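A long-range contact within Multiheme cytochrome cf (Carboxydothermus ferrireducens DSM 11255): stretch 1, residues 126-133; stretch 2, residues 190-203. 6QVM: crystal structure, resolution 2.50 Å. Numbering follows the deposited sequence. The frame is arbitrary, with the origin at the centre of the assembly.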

# COMPACT_ATOMS: atom_id res chain seq x y z
N ASN A 126 -21.77 35.65 -20.87
CA ASN A 126 -20.67 35.35 -21.77
C ASN A 126 -19.60 36.43 -21.69
O ASN A 126 -19.89 37.60 -21.40
CB ASN A 126 -21.18 35.19 -23.20
CG ASN A 126 -22.15 34.03 -23.34
OD1 ASN A 126 -22.46 33.35 -22.36
ND2 ASN A 126 -22.65 33.81 -24.55
N ILE A 127 -18.36 36.03 -21.94
CA ILE A 127 -17.21 36.89 -21.69
C ILE A 127 -17.17 38.03 -22.69
O ILE A 127 -17.37 37.84 -23.90
CB ILE A 127 -15.91 36.06 -21.73
CG1 ILE A 127 -14.69 36.93 -21.45
CG2 ILE A 127 -15.76 35.33 -23.06
CD1 ILE A 127 -14.32 37.00 -20.00
N THR A 128 -16.90 39.24 -22.19
CA THR A 128 -16.72 40.40 -23.04
C THR A 128 -15.25 40.79 -23.07
O THR A 128 -14.44 40.36 -22.24
CB THR A 128 -17.56 41.59 -22.55
OG1 THR A 128 -17.11 42.02 -21.26
CG2 THR A 128 -19.04 41.20 -22.47
N LYS A 129 -14.91 41.63 -24.06
CA LYS A 129 -13.52 42.02 -24.28
C LYS A 129 -12.94 42.73 -23.07
O LYS A 129 -11.74 42.60 -22.80
CB LYS A 129 -13.45 42.91 -25.52
CG LYS A 129 -12.05 43.21 -26.03
CD LYS A 129 -12.09 43.44 -27.52
CE LYS A 129 -10.79 43.99 -28.06
NZ LYS A 129 -10.88 44.14 -29.54
N GLN A 130 -13.76 43.46 -22.31
CA GLN A 130 -13.21 44.21 -21.19
C GLN A 130 -13.02 43.32 -19.96
O GLN A 130 -12.05 43.49 -19.22
CB GLN A 130 -14.11 45.40 -20.85
CG GLN A 130 -15.49 45.04 -20.31
CD GLN A 130 -16.32 46.25 -19.98
OE1 GLN A 130 -15.92 47.10 -19.18
NE2 GLN A 130 -17.49 46.36 -20.61
N ARG A 131 -13.91 42.35 -19.74
CA ARG A 131 -13.72 41.49 -18.59
C ARG A 131 -12.74 40.35 -18.87
O ARG A 131 -12.17 39.79 -17.94
CB ARG A 131 -15.06 40.96 -18.09
CG ARG A 131 -15.53 41.75 -16.87
CD ARG A 131 -16.89 41.36 -16.33
NE ARG A 131 -16.85 40.23 -15.39
CZ ARG A 131 -16.23 40.24 -14.21
NH1 ARG A 131 -16.28 39.18 -13.42
NH2 ARG A 131 -15.55 41.31 -13.81
N LEU A 132 -12.51 40.02 -20.15
CA LEU A 132 -11.38 39.17 -20.48
C LEU A 132 -10.07 39.86 -20.12
O LEU A 132 -9.15 39.22 -19.60
CB LEU A 132 -11.39 38.81 -21.96
CG LEU A 132 -10.14 38.07 -22.46
CD1 LEU A 132 -10.03 36.69 -21.80
CD2 LEU A 132 -10.14 37.95 -23.98
N ALA A 133 -9.97 41.17 -20.39
CA ALA A 133 -8.77 41.91 -20.01
C ALA A 133 -8.61 41.97 -18.49
O ALA A 133 -7.49 42.00 -17.99
CB ALA A 133 -8.83 43.32 -20.60
N TYR A 190 -10.11 52.22 -31.28
CA TYR A 190 -11.27 51.73 -30.54
C TYR A 190 -10.96 50.38 -29.89
O TYR A 190 -10.47 49.47 -30.56
CB TYR A 190 -12.49 51.61 -31.45
CG TYR A 190 -12.96 52.96 -31.96
CD1 TYR A 190 -12.39 53.53 -33.09
CD2 TYR A 190 -13.95 53.66 -31.29
CE1 TYR A 190 -12.81 54.76 -33.55
CE2 TYR A 190 -14.38 54.89 -31.74
CZ TYR A 190 -13.81 55.44 -32.87
OH TYR A 190 -14.23 56.67 -33.32
N LEU A 191 -11.25 50.27 -28.60
CA LEU A 191 -11.07 49.04 -27.85
C LEU A 191 -12.27 48.10 -27.92
O LEU A 191 -12.11 46.90 -27.69
CB LEU A 191 -10.78 49.36 -26.38
CG LEU A 191 -9.58 50.28 -26.12
CD1 LEU A 191 -9.67 50.86 -24.72
CD2 LEU A 191 -8.27 49.53 -26.31
N ASP A 192 -13.46 48.63 -28.22
CA ASP A 192 -14.69 47.85 -28.26
C ASP A 192 -14.89 47.08 -26.95
O ASP A 192 -15.01 45.85 -26.96
CB ASP A 192 -14.67 46.89 -29.45
CG ASP A 192 -14.48 47.60 -30.76
OD1 ASP A 192 -15.33 48.44 -31.13
OD2 ASP A 192 -13.44 47.36 -31.41
N PRO A 193 -14.96 47.78 -25.82
CA PRO A 193 -14.89 47.09 -24.52
C PRO A 193 -16.09 46.22 -24.22
O PRO A 193 -15.96 45.27 -23.43
CB PRO A 193 -14.80 48.25 -23.51
CG PRO A 193 -14.48 49.47 -24.33
CD PRO A 193 -15.13 49.23 -25.65
N THR A 194 -17.24 46.48 -24.83
CA THR A 194 -18.45 45.72 -24.54
C THR A 194 -18.73 44.66 -25.60
O THR A 194 -19.71 43.92 -25.46
CB THR A 194 -19.65 46.65 -24.41
OG1 THR A 194 -19.94 47.26 -25.68
CG2 THR A 194 -19.37 47.74 -23.37
N ALA A 195 -17.89 44.55 -26.63
CA ALA A 195 -18.06 43.49 -27.61
C ALA A 195 -17.75 42.15 -26.97
O ALA A 195 -16.85 42.03 -26.14
CB ALA A 195 -17.14 43.72 -28.81
N ALA A 196 -18.53 41.13 -27.33
CA ALA A 196 -18.24 39.78 -26.87
C ALA A 196 -16.88 39.34 -27.39
O ALA A 196 -16.61 39.44 -28.59
CB ALA A 196 -19.33 38.82 -27.34
N ALA A 197 -16.01 38.90 -26.49
CA ALA A 197 -14.70 38.41 -26.89
C ALA A 197 -14.86 37.18 -27.78
O ALA A 197 -15.62 36.26 -27.46
CB ALA A 197 -13.87 38.07 -25.66
N SER A 198 -14.14 37.18 -28.90
CA SER A 198 -14.19 36.03 -29.79
C SER A 198 -13.30 34.91 -29.25
O SER A 198 -12.39 35.13 -28.44
CB SER A 198 -13.75 36.41 -31.20
OG SER A 198 -12.43 36.91 -31.22
N ARG A 199 -13.59 33.70 -29.71
CA ARG A 199 -12.79 32.54 -29.32
C ARG A 199 -11.30 32.78 -29.55
O ARG A 199 -10.47 32.40 -28.71
CB ARG A 199 -13.29 31.32 -30.11
CG ARG A 199 -12.53 30.04 -29.83
CD ARG A 199 -13.42 28.81 -29.94
NE ARG A 199 -13.84 28.38 -28.60
CZ ARG A 199 -15.10 28.15 -28.22
NH1 ARG A 199 -16.11 28.31 -29.07
NH2 ARG A 199 -15.36 27.74 -26.98
N THR A 200 -10.95 33.40 -30.67
CA THR A 200 -9.55 33.70 -30.97
C THR A 200 -8.91 34.55 -29.89
O THR A 200 -7.77 34.30 -29.48
CB THR A 200 -9.46 34.40 -32.33
OG1 THR A 200 -9.81 33.48 -33.37
CG2 THR A 200 -8.05 34.95 -32.57
N GLU A 201 -9.65 35.54 -29.38
CA GLU A 201 -9.09 36.44 -28.37
C GLU A 201 -8.98 35.76 -27.01
O GLU A 201 -8.02 35.99 -26.28
CB GLU A 201 -9.93 37.71 -28.28
CG GLU A 201 -9.87 38.55 -29.55
CD GLU A 201 -10.69 39.82 -29.46
OE1 GLU A 201 -11.93 39.72 -29.32
OE2 GLU A 201 -10.10 40.92 -29.49
N VAL A 202 -9.96 34.92 -26.67
CA VAL A 202 -9.88 34.14 -25.43
C VAL A 202 -8.68 33.21 -25.47
O VAL A 202 -7.89 33.13 -24.51
CB VAL A 202 -11.19 33.36 -25.21
CG1 VAL A 202 -11.04 32.41 -24.03
CG2 VAL A 202 -12.35 34.31 -24.98
N VAL A 203 -8.50 32.50 -26.59
CA VAL A 203 -7.41 31.54 -26.70
C VAL A 203 -6.06 32.25 -26.70
O VAL A 203 -5.10 31.78 -26.09
CB VAL A 203 -7.61 30.67 -27.95
CG1 VAL A 203 -6.32 29.94 -28.32
CG2 VAL A 203 -8.74 29.69 -27.72
O HOH W 1 -17.93 35.98 -25.56

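The contact is organised by a short backbone pairing that sets two helix starts side by side. Thr128 and Ala196 form a single beta bridge: Ala197 N donates to Ile127 O at 3.1 Å, and Lys129 N donates to Ala195 O at 2.9 Å. The oxygen of water 1 lies 2.6 Å from Ile127 O and 3.0 Å from Ala197 O, and the water donates to both. Thr128 and Ser198 are the N-cap residues, and the helices that follow run nearly parallel, 8° apart, with axes 11.0 Å from each other at closest approach.

Lys129 has the largest area covered by the other stretch, 111 Å². Its CA-to-CB bond points toward stretch 2, and all four chi angles are t, so the chain lies nearly extended along the opposing backbone. Lys129 CB sits 3.6 Å from Asp192 O and Lys129 CE 3.2 Å from Leu191 O, while the extension carries Lys129 NZ to Glu201 OE2 at 3.3 Å, a salt bridge with a weak hydrogen bond. Glu201, m then t, reaches back from its own helix with its carboxylate shared: OE2 faces the lysine, and Glu201 OE1 accepts weak bonds from Ser198 N and Ser198 OG, both at 3.4 Å. One acid thus serves its helix's N-terminus and the partner stretch.

With chi1 p, the Gln130 side chain lies beside the type I turn from Asp192 to Ala195; Gln130 CB packs 4.0 Å from Pro193 CB and Gln130 NE2 lies 3.6 Å from Thr194 CG2. Gln130 N also donates, weakly, to Pro193 O at 3.1 Å.

Small and branched groups meet around Ala197, whose CB points toward stretch 1. Leu132, t then p, places Leu132 CD2 4.1 Å from Ala197 CB and 3.7 Å from Glu201 O. Ile127, with chi1 t, brings Ile127 CG2 to 4.2 Å from Ala197 CB and 4.0 Å from Val202 CG2.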